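Local coordinates for Ice-binding protein (Flavobacteriaceae bacterium, PDB 5UYT) that probably binds ice as a bacterial antifreeze protein, using right-handed beta-helical ice-binding domains, at residues V214-G219 with Y283-T288; L277-A282 with L403-G408; A334-K339 with K361-K366. All blocks are in the same frame, centred on the assembly; numbering follows the deposited sequence.

Interaction 1: V214-G219 with Y283-T288; sequences VAPNLG and YTYLNT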
# COMPACT_ATOMS: atom_id res chain seq x y z
N VAL A 214 -4.14 -14.21 8.51
CA VAL A 214 -5.38 -15.01 8.45
C VAL A 214 -6.56 -14.15 8.86
O VAL A 214 -6.50 -13.47 9.89
CB VAL A 214 -5.27 -16.25 9.37
CG1 VAL A 214 -6.59 -17.01 9.43
CG2 VAL A 214 -4.16 -17.15 8.89
N ALA A 215 -7.59 -14.13 8.01
CA ALA A 215 -8.83 -13.36 8.22
C ALA A 215 -9.54 -13.82 9.50
O ALA A 215 -9.44 -15.01 9.85
CB ALA A 215 -9.78 -13.53 7.03
N PRO A 216 -10.24 -12.90 10.20
CA PRO A 216 -11.00 -13.34 11.36
C PRO A 216 -12.18 -14.19 10.93
O PRO A 216 -12.74 -14.00 9.84
CB PRO A 216 -11.54 -12.03 11.93
CG PRO A 216 -11.68 -11.13 10.72
CD PRO A 216 -10.41 -11.45 9.97
N ASN A 217 -12.57 -15.13 11.80
CA ASN A 217 -13.82 -15.80 11.62
C ASN A 217 -14.88 -14.84 12.16
O ASN A 217 -14.87 -14.50 13.34
CB ASN A 217 -13.81 -17.13 12.37
CG ASN A 217 -15.16 -17.83 12.34
OD1 ASN A 217 -16.04 -17.50 11.57
ND2 ASN A 217 -15.29 -18.85 13.18
N LEU A 218 -15.76 -14.38 11.27
CA LEU A 218 -16.87 -13.52 11.72
C LEU A 218 -18.05 -14.30 12.34
O LEU A 218 -18.97 -13.67 12.89
CB LEU A 218 -17.37 -12.62 10.58
CG LEU A 218 -16.33 -11.65 10.00
CD1 LEU A 218 -16.97 -10.87 8.85
CD2 LEU A 218 -15.80 -10.69 11.06
N GLY A 219 -18.04 -15.64 12.29
CA GLY A 219 -19.24 -16.39 12.72
C GLY A 219 -20.54 -15.84 12.11
O GLY A 219 -20.60 -15.55 10.90
N TYR A 283 -13.37 -8.89 17.04
CA TYR A 283 -12.62 -7.70 17.44
C TYR A 283 -11.33 -8.09 18.19
O TYR A 283 -10.24 -7.60 17.87
CB TYR A 283 -13.48 -6.74 18.28
CG TYR A 283 -12.78 -5.45 18.63
CD1 TYR A 283 -12.86 -4.33 17.79
CD2 TYR A 283 -12.06 -5.35 19.80
CE1 TYR A 283 -12.20 -3.14 18.13
CE2 TYR A 283 -11.39 -4.18 20.15
CZ TYR A 283 -11.46 -3.08 19.31
OH TYR A 283 -10.80 -1.94 19.71
N THR A 284 -11.47 -8.95 19.20
CA THR A 284 -10.32 -9.44 19.96
C THR A 284 -9.28 -10.12 19.06
O THR A 284 -8.09 -9.91 19.24
CB THR A 284 -10.77 -10.42 21.05
OG1 THR A 284 -11.75 -9.76 21.85
CG2 THR A 284 -9.59 -10.89 21.91
N TYR A 285 -9.74 -10.92 18.10
CA TYR A 285 -8.82 -11.56 17.16
C TYR A 285 -8.02 -10.52 16.37
O TYR A 285 -6.79 -10.63 16.25
CB TYR A 285 -9.56 -12.52 16.21
CG TYR A 285 -8.65 -13.08 15.12
CD1 TYR A 285 -7.88 -14.22 15.36
CD2 TYR A 285 -8.54 -12.46 13.88
CE1 TYR A 285 -7.03 -14.74 14.38
CE2 TYR A 285 -7.69 -12.97 12.90
CZ TYR A 285 -6.96 -14.11 13.14
OH TYR A 285 -6.10 -14.63 12.16
N LEU A 286 -8.72 -9.51 15.83
CA LEU A 286 -8.08 -8.47 15.01
C LEU A 286 -7.11 -7.63 15.85
O LEU A 286 -5.95 -7.36 15.44
CB LEU A 286 -9.14 -7.56 14.38
CG LEU A 286 -9.98 -8.14 13.25
CD1 LEU A 286 -11.04 -7.14 12.80
CD2 LEU A 286 -9.10 -8.59 12.07
N ASN A 287 -7.57 -7.25 17.05
CA ASN A 287 -6.76 -6.46 17.98
C ASN A 287 -5.42 -7.10 18.32
O ASN A 287 -4.42 -6.39 18.52
CB ASN A 287 -7.54 -6.15 19.28
CG ASN A 287 -6.99 -4.94 20.01
OD1 ASN A 287 -6.62 -3.95 19.38
ND2 ASN A 287 -6.92 -5.02 21.33
N THR A 288 -5.38 -8.44 18.37
CA THR A 288 -4.17 -9.16 18.78
C THR A 288 -3.26 -9.65 17.61
O THR A 288 -2.18 -10.19 17.84
CB THR A 288 -4.47 -10.30 19.80
OG1 THR A 288 -5.40 -11.23 19.27
CG2 THR A 288 -5.04 -9.74 21.14
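The phenol ring of Tyr-285 receives the carbonyl oxygen of Val-214 at its edge, in the ring plane, while Pro-216 CB and the carbonyl carbon of Ala-215 approach obliquely. Here the last turns of helix 270-288 meet the irregular segment 214-219. The bond from CA to CB of Tyr-285 points toward this segment, and chi1 of 174° sets CG anti to the backbone N. From the far end of the ring Tyr-285 OH donates to Val-214 O over 2.6 Å. That bond arrives well above the carbonyl plane, 48° out of it. Tyr-285 OH also lies 3.3 Å from Val-214 CB, and the valine side chain crosses the tyrosine at about a right angle. Further along, Pro-216 CB packs 3.6 Å from Tyr-285 CD2, and Pro-216 CD touches Leu-286 CD2 at 3.8 Å, so the proline ring bridges two successive helix residues. Pro-216 also meets Phe-364 of the beta-helix. A phenylalanine in place of Tyr-285 would probably leave the Val-214 carbonyl without this donor and the segment held here by apolar packing alone. The chemistry thus combines one directional bond from the partly exposed Tyr-285 with greasy contacts at buried Pro-216 and Leu-286, so the loop 214-219 is held against the helix by both means.

Interaction 2: L277-A282 with L403-G408; sequences LDLNNA and LSTSGG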
# COMPACT_ATOMS: atom_id res chain seq x y z
N LEU A 277 -21.80 -11.85 20.43
CA LEU A 277 -20.69 -12.71 20.90
C LEU A 277 -19.64 -12.84 19.80
O LEU A 277 -18.43 -12.71 20.04
CB LEU A 277 -21.22 -14.10 21.31
CG LEU A 277 -22.10 -14.11 22.57
CD1 LEU A 277 -22.66 -15.51 22.86
CD2 LEU A 277 -21.31 -13.65 23.82
N ASP A 278 -20.11 -13.07 18.59
CA ASP A 278 -19.21 -13.29 17.47
C ASP A 278 -18.47 -12.01 17.08
O ASP A 278 -17.30 -12.08 16.70
CB ASP A 278 -19.97 -13.86 16.28
CG ASP A 278 -20.36 -15.30 16.52
OD1 ASP A 278 -19.80 -15.91 17.44
OD2 ASP A 278 -21.22 -15.82 15.79
N LEU A 279 -19.13 -10.87 17.22
CA LEU A 279 -18.48 -9.58 16.99
C LEU A 279 -17.35 -9.36 18.00
O LEU A 279 -16.25 -8.96 17.61
CB LEU A 279 -19.48 -8.42 17.08
CG LEU A 279 -18.92 -7.01 16.86
CD1 LEU A 279 -18.37 -6.89 15.44
CD2 LEU A 279 -20.05 -6.00 17.04
N ASN A 280 -17.59 -9.61 19.28
CA ASN A 280 -16.53 -9.47 20.27
C ASN A 280 -15.36 -10.40 19.97
O ASN A 280 -14.19 -9.99 20.12
CB ASN A 280 -17.03 -9.77 21.70
CG ASN A 280 -17.99 -8.71 22.19
OD1 ASN A 280 -18.17 -7.68 21.55
ND2 ASN A 280 -18.64 -8.98 23.31
N ASN A 281 -15.65 -11.63 19.56
CA ASN A 281 -14.57 -12.58 19.25
C ASN A 281 -13.70 -12.06 18.09
O ASN A 281 -12.46 -12.11 18.16
CB ASN A 281 -15.08 -13.97 18.92
CG ASN A 281 -15.75 -14.68 20.09
OD1 ASN A 281 -15.42 -14.45 21.26
ND2 ASN A 281 -16.68 -15.58 19.77
N ALA A 282 -14.36 -11.55 17.04
CA ALA A 282 -13.65 -11.03 15.87
C ALA A 282 -12.80 -9.80 16.24
O ALA A 282 -11.65 -9.66 15.79
CB ALA A 282 -14.63 -10.69 14.74
N LEU A 403 -19.95 -2.40 12.01
CA LEU A 403 -20.31 -3.10 13.23
C LEU A 403 -19.70 -2.31 14.38
O LEU A 403 -18.66 -1.71 14.19
CB LEU A 403 -19.73 -4.54 13.24
CG LEU A 403 -19.87 -5.28 11.89
CD1 LEU A 403 -19.09 -6.57 11.96
CD2 LEU A 403 -21.33 -5.64 11.67
N SER A 404 -20.34 -2.29 15.54
CA SER A 404 -19.69 -1.75 16.73
C SER A 404 -20.02 -2.64 17.88
O SER A 404 -21.18 -3.05 18.06
CB SER A 404 -20.15 -0.32 17.11
OG SER A 404 -19.43 0.07 18.30
N THR A 405 -19.00 -2.92 18.69
CA THR A 405 -19.19 -3.73 19.88
C THR A 405 -20.08 -3.01 20.88
O THR A 405 -20.79 -3.64 21.70
CB THR A 405 -17.86 -4.02 20.57
OG1 THR A 405 -17.28 -2.78 21.00
CG2 THR A 405 -16.94 -4.76 19.65
N SER A 406 -19.98 -1.69 20.87
CA SER A 406 -20.68 -0.88 21.83
C SER A 406 -20.79 0.55 21.33
O SER A 406 -19.80 1.20 21.00
CB SER A 406 -20.00 -0.90 23.20
OG SER A 406 -20.83 -0.21 24.09
N GLY A 407 -22.01 1.05 21.26
CA GLY A 407 -22.18 2.36 20.71
C GLY A 407 -23.37 2.37 19.81
O GLY A 407 -23.62 1.43 19.05
N GLY A 408 -24.11 3.46 19.89
CA GLY A 408 -25.24 3.65 18.99
C GLY A 408 -24.79 3.87 17.57
O GLY A 408 -23.62 4.23 17.31
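Leu-279 reaches from helix 270-288 to the end of strand 397-404, where Leu-403, Ser-404 and Thr-405 receive it. Its CB points toward the strand, and Leu-279 CG, anti to the backbone N (chi1 180°), comes to 4.1 Å from Thr-405 CG2. There the chain forks. Leu-279 CD1 presses on Leu-403, lying 3.5 Å from Leu-403 CB, tighter than usual van der Waals contact, and 3.6 Å from Leu-403 CD1. Leu-279 CD2 goes instead to the backbone, 3.3 Å from Ser-404 O and 3.6 Å from Thr-405 N. One helix residue later, Asn-280 OD1 lies 3.7 Å from Thr-405 CG2. The threonine turns its methyl to the helix, while its OG1 is hydrogen-bonded to Asn-386. Behind this surface the chain turns as it leaves the strand: Ser-404 OG accepts from Ser-406 N at 3.2 Å, an ST turn. Ile-384 and Phe-227, from the strands flanking 397-404, also touch both leucines. No hydrogen bond joins the two segments, and the contact is close packing, mostly of Leu-279, that sets a long helix against the flank of a right-handed beta-helix, the arrangement seen in the ice-binding protein family.

Interaction 3: A334-K339 with K361-K366; sequences AVFVIK and KNVFWK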
# COMPACT_ATOMS: atom_id res chain seq x y z
N ALA A 334 -5.75 -12.44 -0.92
CA ALA A 334 -5.00 -11.56 -0.01
C ALA A 334 -5.93 -10.89 1.00
O ALA A 334 -7.02 -10.43 0.65
CB ALA A 334 -4.26 -10.49 -0.81
N VAL A 335 -5.46 -10.76 2.24
CA VAL A 335 -6.24 -10.15 3.33
C VAL A 335 -5.50 -8.86 3.77
O VAL A 335 -4.25 -8.80 3.81
CB VAL A 335 -6.29 -11.10 4.55
CG1 VAL A 335 -6.82 -10.40 5.81
CG2 VAL A 335 -7.12 -12.34 4.23
N PHE A 336 -6.29 -7.84 4.11
CA PHE A 336 -5.77 -6.58 4.59
C PHE A 336 -6.41 -6.32 5.94
O PHE A 336 -7.66 -6.35 6.05
CB PHE A 336 -6.19 -5.45 3.66
CG PHE A 336 -5.75 -5.64 2.23
CD1 PHE A 336 -4.63 -4.96 1.76
CD2 PHE A 336 -6.46 -6.48 1.36
CE1 PHE A 336 -4.22 -5.11 0.43
CE2 PHE A 336 -6.06 -6.63 0.03
CZ PHE A 336 -4.95 -5.95 -0.43
N VAL A 337 -5.60 -6.06 6.96
CA VAL A 337 -6.18 -5.67 8.23
C VAL A 337 -5.64 -4.30 8.61
O VAL A 337 -4.43 -4.08 8.58
CB VAL A 337 -5.88 -6.71 9.34
CG1 VAL A 337 -6.28 -6.14 10.72
CG2 VAL A 337 -6.64 -8.03 9.08
N ILE A 338 -6.54 -3.38 8.95
CA ILE A 338 -6.13 -1.99 9.31
C ILE A 338 -6.58 -1.74 10.75
O ILE A 338 -7.78 -1.66 11.01
CB ILE A 338 -6.74 -0.96 8.32
CG1 ILE A 338 -6.17 -1.27 6.92
CG2 ILE A 338 -6.34 0.48 8.73
CD1 ILE A 338 -6.82 -0.52 5.78
N LYS A 339 -5.64 -1.71 11.68
CA LYS A 339 -5.95 -1.51 13.09
C LYS A 339 -5.81 -0.01 13.36
O LYS A 339 -4.76 0.59 13.04
CB LYS A 339 -4.93 -2.26 13.99
CG LYS A 339 -4.87 -3.76 13.78
CD LYS A 339 -4.07 -4.45 14.89
CE LYS A 339 -2.59 -4.18 14.71
NZ LYS A 339 -1.82 -4.85 15.79
N LYS A 361 -14.46 -8.62 0.77
CA LYS A 361 -14.64 -9.70 1.73
C LYS A 361 -13.39 -9.89 2.62
O LYS A 361 -13.50 -10.42 3.74
CB LYS A 361 -14.90 -10.99 0.94
CG LYS A 361 -14.97 -12.27 1.74
CD LYS A 361 -15.24 -13.51 0.87
CE LYS A 361 -14.01 -14.10 0.18
NZ LYS A 361 -12.86 -14.65 0.99
N ASN A 362 -12.21 -9.51 2.08
CA ASN A 362 -10.91 -9.78 2.73
C ASN A 362 -10.27 -8.52 3.32
O ASN A 362 -9.07 -8.52 3.59
CB ASN A 362 -9.92 -10.44 1.74
CG ASN A 362 -10.42 -11.79 1.24
OD1 ASN A 362 -11.22 -12.45 1.88
ND2 ASN A 362 -9.95 -12.21 0.06
N VAL A 363 -11.07 -7.47 3.51
CA VAL A 363 -10.60 -6.21 4.09
C VAL A 363 -11.29 -5.98 5.44
O VAL A 363 -12.55 -6.04 5.53
CB VAL A 363 -10.95 -5.05 3.15
CG1 VAL A 363 -10.52 -3.73 3.77
CG2 VAL A 363 -10.27 -5.29 1.79
N PHE A 364 -10.47 -5.78 6.49
CA PHE A 364 -10.99 -5.59 7.84
C PHE A 364 -10.41 -4.37 8.50
O PHE A 364 -9.20 -4.11 8.40
CB PHE A 364 -10.66 -6.81 8.70
CG PHE A 364 -11.18 -8.08 8.12
CD1 PHE A 364 -12.49 -8.49 8.38
CD2 PHE A 364 -10.41 -8.80 7.19
CE1 PHE A 364 -13.01 -9.64 7.79
CE2 PHE A 364 -10.93 -9.96 6.60
CZ PHE A 364 -12.23 -10.36 6.88
N TRP A 365 -11.25 -3.64 9.22
CA TRP A 365 -10.81 -2.44 9.91
C TRP A 365 -11.17 -2.63 11.37
O TRP A 365 -12.35 -2.84 11.70
CB TRP A 365 -11.60 -1.22 9.40
CG TRP A 365 -11.51 -0.97 7.91
CD1 TRP A 365 -12.18 -1.65 6.91
CD2 TRP A 365 -10.74 0.04 7.27
NE1 TRP A 365 -11.85 -1.11 5.69
CE2 TRP A 365 -10.97 -0.07 5.88
CE3 TRP A 365 -9.84 1.03 7.74
CZ2 TRP A 365 -10.34 0.77 4.94
CZ3 TRP A 365 -9.24 1.89 6.81
CH2 TRP A 365 -9.51 1.76 5.42
N LYS A 366 -10.17 -2.58 12.25
CA LYS A 366 -10.41 -2.68 13.68
C LYS A 366 -10.30 -1.27 14.25
O LYS A 366 -9.18 -0.73 14.26
CB LYS A 366 -9.33 -3.58 14.29
CG LYS A 366 -9.51 -3.98 15.77
CD LYS A 366 -9.05 -2.91 16.76
CE LYS A 366 -7.62 -2.41 16.55
NZ LYS A 366 -7.35 -1.21 17.41
O HOH W 1 -8.40 -9.80 -1.66
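The carbonyl oxygen of Phe-364 is gripped twice: Ile-338 N donates to Phe-364 O over 2.8 Å. Val-337 CA lies 3.4 Å from the same Phe-364 O in a weaker CA-H...O contact. Similar hydrogen bonds run from Phe-336 N to Asn-362 O, from Phe-364 N to Phe-336 O and from Lys-366 N to Ile-338 O, tying parallel strands whose axes pass 4.7 Å apart and are inclined by only 13°. On one side of the sheet Ile-338 lies alongside Trp-365, pointing the same way. Ile-338 CD1, with chi2 extended at 170°, sits over the indole face, 3.6 Å from the centroid of the six-membered ring of Trp-365, a CH-pi contact. Phe-336 CD2 meets Val-363 CG2 at 4.0 Å on that same side. The opposite side pairs Val-337 with Phe-364 and Lys-339 with Lys-366, whose bent chain brings Lys-366 CE to 3.7 Å from Lys-339 CB. The two ammonium groups part company, Lys-339 NZ bonding to Leu-289 O and Thr-291, Lys-366 NZ to Ile-340 O. Before the strands begin, a water donates to Ala-334 O at 2.8 Å and weakly bridges to Asn-362 ND2. Strand 311-314 continues the sheet beyond 336-340, strand 382-385 beyond 363-367; helix 270-288 packs on the side of Val-337 and Lys-366, and Leu-326 touches Phe-336 and Val-363 on the other.

Interaction 3 is the buried framework, two neighbouring coils of the beta-helix joined mainly by backbone hydrogen bonds, whereas interactions 1 and 2 use successive parts of helix 270-288 lying against that framework. Interaction 2, also buried, has no hydrogen bond across it and rests on side chains packing on side chains and on backbone; interaction 1, only partly buried, adds a single phenol-to-carbonyl bond. The first two touch, for Leu-218 CD2 packs on Ala-282 CB at 3.9 Å. Interaction 1 also meets interaction 3 through Tyr-283 on Lys-366, while interactions 2 and 3 stay about 6 Å apart at their nearest atoms. Repetitive main-chain bonding thus belongs to the solenoid wall, and individual side chains fit the helix and the loop 214-219 to it.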